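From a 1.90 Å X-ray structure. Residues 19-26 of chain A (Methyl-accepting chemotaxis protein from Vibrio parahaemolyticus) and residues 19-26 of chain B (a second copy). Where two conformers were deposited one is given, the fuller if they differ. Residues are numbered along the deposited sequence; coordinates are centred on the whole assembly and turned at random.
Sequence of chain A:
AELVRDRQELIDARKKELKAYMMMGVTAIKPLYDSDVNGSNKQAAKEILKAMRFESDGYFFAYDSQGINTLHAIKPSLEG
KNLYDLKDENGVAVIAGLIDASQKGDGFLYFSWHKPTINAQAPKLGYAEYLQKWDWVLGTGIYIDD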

ATOM      1  N   LYS A  19       6.427  -0.153   7.311  1.00 19.69           N
ATOM      2  CA  LYS A  19       6.430   1.321   7.212  1.00 20.26           C
ATOM      3  C   LYS A  19       5.870   1.819   5.870  1.00 19.17           C
ATOM      4  O   LYS A  19       5.145   2.812   5.819  1.00 19.68           O
ATOM      5  N   ALA A  20       6.191   1.119   4.793  1.00 19.30           N
ATOM      6  CA  ALA A  20       5.647   1.414   3.453  1.00 18.80           C
ATOM      7  C   ALA A  20       4.141   1.196   3.388  1.00 17.97           C
ATOM      8  O   ALA A  20       3.391   2.045   2.890  1.00 19.16           O
ATOM      9  N   TYR A  21       3.686   0.043   3.862  1.00 17.48           N
ATOM     10  CA  TYR A  21       2.242  -0.238   3.845  1.00 18.61           C
ATOM     11  C   TYR A  21       1.495   0.786   4.672  1.00 19.28           C
ATOM     12  O   TYR A  21       0.423   1.237   4.264  1.00 19.15           O
HETATM   13  N   MSE A  22       2.051   1.139   5.849  1.00 19.41           N
HETATM   14  CA  MSE A  22       1.402   2.151   6.679  1.00 20.55           C
HETATM   15  C   MSE A  22       1.309   3.483   5.912  1.00 20.35           C
HETATM   16  O   MSE A  22       0.268   4.145   5.942  1.00 19.81           O
HETATM   17  N   MSE A  23       2.399   3.886   5.264  1.00 19.76           N
HETATM   18  CA  MSE A  23       2.387   5.101   4.448  1.00 20.69           C
HETATM   19  C   MSE A  23       1.279   5.082   3.412  1.00 20.25           C
HETATM   20  O   MSE A  23       0.591   6.077   3.216  1.00 20.88           O
HETATM   21  N   MSE A  24       1.068   3.938   2.771  0.50 19.77           N
HETATM   22  CA  MSE A  24      -0.002   3.841   1.778  0.50 19.81           C
HETATM   23  C   MSE A  24      -1.381   4.081   2.361  0.50 19.83           C
HETATM   24  O   MSE A  24      -2.204   4.759   1.746  0.50 20.16           O
ATOM     25  N   GLY A  25      -1.635   3.514   3.539  1.00 19.72           N
ATOM     26  CA  GLY A  25      -2.920   3.689   4.191  1.00 20.32           C
ATOM     27  C   GLY A  25      -3.142   5.149   4.623  1.00 20.01           C
ATOM     28  O   GLY A  25      -4.180   5.730   4.342  1.00 19.55           O
ATOM     29  N   VAL A  26      -2.127   5.730   5.263  1.00 19.99           N
ATOM     30  CA  VAL A  26      -2.156   7.104   5.711  1.00 20.13           C
ATOM     31  C   VAL A  26      -2.336   8.088   4.531  1.00 21.06           C
ATOM     32  O   VAL A  26      -3.123   9.051   4.617  1.00 20.72           O
TER
ATOM     33  N   LYS B  19       4.010  -6.059  -6.480  1.00 19.69           N
ATOM     34  CA  LYS B  19       2.710  -6.761  -6.485  1.00 20.26           C
ATOM     35  C   LYS B  19       1.854  -6.417  -5.255  1.00 19.17           C
ATOM     36  O   LYS B  19       0.639  -6.254  -5.358  1.00 19.68           O
ATOM     37  N   ALA B  20       2.492  -6.287  -4.102  1.00 19.30           N
ATOM     38  CA  ALA B  20       1.821  -5.859  -2.858  1.00 18.80           C
ATOM     39  C   ALA B  20       1.297  -4.432  -2.955  1.00 17.97           C
ATOM     40  O   ALA B  20       0.143  -4.149  -2.608  1.00 19.16           O
ATOM     41  N   TYR B  21       2.147  -3.515  -3.397  1.00 17.48           N
ATOM     42  CA  TYR B  21       1.712  -2.115  -3.530  1.00 18.61           C
ATOM     43  C   TYR B  21       0.562  -2.010  -4.508  1.00 19.28           C
ATOM     44  O   TYR B  21      -0.384  -1.260  -4.261  1.00 19.15           O
HETATM   45  N   MSE B  22       0.652  -2.748  -5.634  1.00 19.41           N
HETATM   46  CA  MSE B  22      -0.441  -2.723  -6.602  1.00 20.55           C
HETATM   47  C   MSE B  22      -1.740  -3.227  -5.947  1.00 20.35           C
HETATM   48  O   MSE B  22      -2.805  -2.635  -6.143  1.00 19.81           O
HETATM   49  N   MSE B  23      -1.657  -4.328  -5.205  1.00 19.76           N
HETATM   50  CA  MSE B  23      -2.820  -4.843  -4.482  1.00 20.69           C
HETATM   51  C   MSE B  23      -3.446  -3.792  -3.585  1.00 20.25           C
HETATM   52  O   MSE B  23      -4.662  -3.654  -3.540  1.00 20.88           O
HETATM   53  N   MSE B  24      -2.619  -3.015  -2.895  0.50 19.77           N
HETATM   54  CA  MSE B  24      -3.153  -1.963  -2.029  0.50 19.81           C
HETATM   55  C   MSE B  24      -3.943  -0.912  -2.785  0.50 19.83           C
HETATM   56  O   MSE B  24      -4.995  -0.474  -2.319  0.50 20.16           O
ATOM     57  N   GLY B  25      -3.429  -0.500  -3.942  1.00 19.72           N
ATOM     58  CA  GLY B  25      -4.109   0.495  -4.751  1.00 20.32           C
ATOM     59  C   GLY B  25      -5.440  -0.041  -5.306  1.00 20.01           C
ATOM     60  O   GLY B  25      -6.469   0.608  -5.190  1.00 19.55           O
ATOM     61  N   VAL B  26      -5.397  -1.252  -5.862  1.00 19.99           N
ATOM     62  CA  VAL B  26      -6.560  -1.917  -6.405  1.00 20.13           C
ATOM     63  C   VAL B  26      -7.643  -2.148  -5.326  1.00 21.06           C
ATOM     64  O   VAL B  26      -8.846  -1.927  -5.570  1.00 20.72           O
TER

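The two helices run nearly parallel, their axes crossing at -20° with a closest approach of 10.9 Å, and an exact two-fold axis relates them, so every contact made by chain B recurs with the chains exchanged. No hydrogen bond joins the stretches; the packing is apolar and selenium-aromatic.

Lys B19 lies out of reach of chain A. Its chain (m, t, t, m) carries the charge into an exposed position, where NZ is hydrogen-bonded elsewhere in the structure. Ala B20 points toward the partner, and its small methyl leaves space for a large neighbour: CB of Ala B20 lies 3.6 Å from OH and 3.9 Å from CE1 of Tyr A21.

Tyr B21 leaves its helix sideways, but with chi1 m and chi2 near -36° the end of the ring comes nearer to chain A. Its CE1 meets CE1 of Tyr A21 at 3.9 Å, while its OH reaches 3.6 Å from CB of Ala A20. A flat, long side chain can thus bridge a gap that its CA-to-CB direction alone would not.

Met B22 (t, p, p) points away and is buried without touching the other stretch. Met B23 (t, t, m) starts sideways, but its end leads away into an exposed position.

Met B24, a selenomethionine modelled here in one of two deposited conformers, points toward chain A with rotamer m, t, p. Its SE lies 3.2 Å from SE of Met A24, a very close approach across the two-fold, and 3.5 Å from CD1 of Tyr A21, meeting that ring obliquely. The flexible, unbranched chain also brings its CE within 3.4 Å of O of Tyr A21 and 4.3 Å of N of Gly A25.

Gly B25 has no side chain, and its N lies 4.3 Å from CE of Met A24. Val B26 (t) is out of reach.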

ATOM      1  CB  LYS A  19       7.829   1.886   7.518  1.00 21.36           C
ATOM      2  CG  LYS A  19       8.159   1.731   9.031  1.00 26.10           C
ATOM      3  CD  LYS A  19       9.453   2.392   9.431  1.00 33.18           C
ATOM      4  CE  LYS A  19       9.518   2.586  10.967  1.00 34.72           C
ATOM      5  NZ  LYS A  19       8.896   3.877  11.506  1.00 35.71           N
ATOM      6  CB  ALA A  20       6.347   0.544   2.364  1.00 18.14           C
ATOM      7  CB  TYR A  21       1.964  -1.633   4.437  1.00 18.50           C
ATOM      8  CG  TYR A  21       2.638  -2.786   3.662  1.00 18.97           C
ATOM      9  CD1 TYR A  21       2.759  -2.732   2.279  1.00 23.56           C
ATOM     10  CD2 TYR A  21       3.110  -3.917   4.330  1.00 22.38           C
ATOM     11  CE1 TYR A  21       3.333  -3.771   1.557  1.00 24.73           C
ATOM     12  CE2 TYR A  21       3.690  -4.972   3.624  1.00 23.77           C
ATOM     13  CZ  TYR A  21       3.793  -4.889   2.247  1.00 26.51           C
ATOM     14  OH  TYR A  21       4.388  -5.908   1.540  1.00 28.95           O
HETATM   15  CB  MSE A  22       2.146   2.369   8.020  1.00 20.04           C
HETATM   16  CG  MSE A  22       1.500   3.450   8.926  1.00 20.92           C
HETATM   17 SE   MSE A  22      -0.391   3.105   9.410  0.70 23.44          SE
HETATM   18  CE  MSE A  22      -0.153   1.311  10.067  1.00 22.35           C
HETATM   19  CB  MSE A  23       3.729   5.349   3.743  1.00 21.64           C
HETATM   20  CG  MSE A  23       3.737   6.708   3.105  1.00 23.44           C
HETATM   21 SE   MSE A  23       5.475   7.074   2.277  0.70 28.33          SE
HETATM   22  CE  MSE A  23       6.583   7.472   3.819  1.00 27.32           C
HETATM   23  CB  MSE A  24       0.055   2.493   1.061  0.50 20.12           C
HETATM   24  CG  MSE A  24       1.363   2.306   0.335  0.50 20.29           C
HETATM   25 SE   MSE A  24       1.314   0.774  -0.846  0.30 21.34          SE
HETATM   26  CE  MSE A  24       0.031   1.371  -2.159  0.50 20.20           C
ATOM     27  CB  VAL A  26      -0.895   7.433   6.588  1.00 20.79           C
ATOM     28  CG1 VAL A  26      -0.790   8.971   6.899  1.00 22.54           C
ATOM     29  CG2 VAL A  26      -0.952   6.609   7.920  1.00 19.15           C
TER
ATOM     30  CB  LYS B  19       2.909  -8.277  -6.663  1.00 21.36           C
ATOM     31  CG  LYS B  19       3.377  -8.597  -8.112  1.00 26.10           C
ATOM     32  CD  LYS B  19       3.453 -10.074  -8.403  1.00 33.18           C
ATOM     33  CE  LYS B  19       3.494 -10.331  -9.931  1.00 34.72           C
ATOM     34  NZ  LYS B  19       2.136 -10.443 -10.628  1.00 35.71           N
ATOM     35  CB  ALA B  20       2.783  -5.979  -1.637  1.00 18.14           C
ATOM     36  CB  TYR B  21       2.871  -1.245  -4.052  1.00 18.50           C
ATOM     37  CG  TYR B  21       4.106  -1.228  -3.125  1.00 18.97           C
ATOM     38  CD1 TYR B  21       3.953  -1.263  -1.744  1.00 23.56           C
ATOM     39  CD2 TYR B  21       5.395  -1.145  -3.653  1.00 22.38           C
ATOM     40  CE1 TYR B  21       5.048  -1.217  -0.889  1.00 24.73           C
ATOM     41  CE2 TYR B  21       6.508  -1.098  -2.812  1.00 23.77           C
ATOM     42  CZ  TYR B  21       6.323  -1.132  -1.441  1.00 26.51           C
ATOM     43  OH  TYR B  21       7.411  -1.115  -0.601  1.00 28.95           O
HETATM   44  CB  MSE B  22      -0.126  -3.572  -7.860  1.00 20.04           C
HETATM   45  CG  MSE B  22      -1.269  -3.588  -8.908  1.00 20.92           C
HETATM   46 SE   MSE B  22      -1.799  -1.802  -9.584  0.70 23.44          SE
HETATM   47  CE  MSE B  22      -0.040  -1.196 -10.083  1.00 22.35           C
HETATM   48  CB  MSE B  23      -2.489  -6.087  -3.644  1.00 21.64           C
HETATM   49  CG  MSE B  23      -3.749  -6.700  -3.106  1.00 23.44           C
HETATM   50 SE   MSE B  23      -3.350  -8.339  -2.108  0.70 28.33          SE
HETATM   51  CE  MSE B  23      -2.997  -9.607  -3.534  1.00 27.32           C
HETATM   52  CB  MSE B  24      -2.031  -1.317  -1.218  0.50 20.12           C
HETATM   53  CG  MSE B  24      -1.338  -2.321  -0.333  0.50 20.29           C
HETATM   54 SE   MSE B  24      -0.158  -1.461   0.938  0.30 21.34          SE
HETATM   55  CE  MSE B  24      -1.438  -0.534   2.047  0.50 20.20           C
ATOM     56  CB  VAL B  26      -6.153  -3.239  -7.149  1.00 20.79           C
ATOM     57  CG1 VAL B  26      -7.412  -4.089  -7.552  1.00 22.54           C
ATOM     58  CG2 VAL B  26      -5.303  -2.886  -8.418  1.00 19.15           C
TER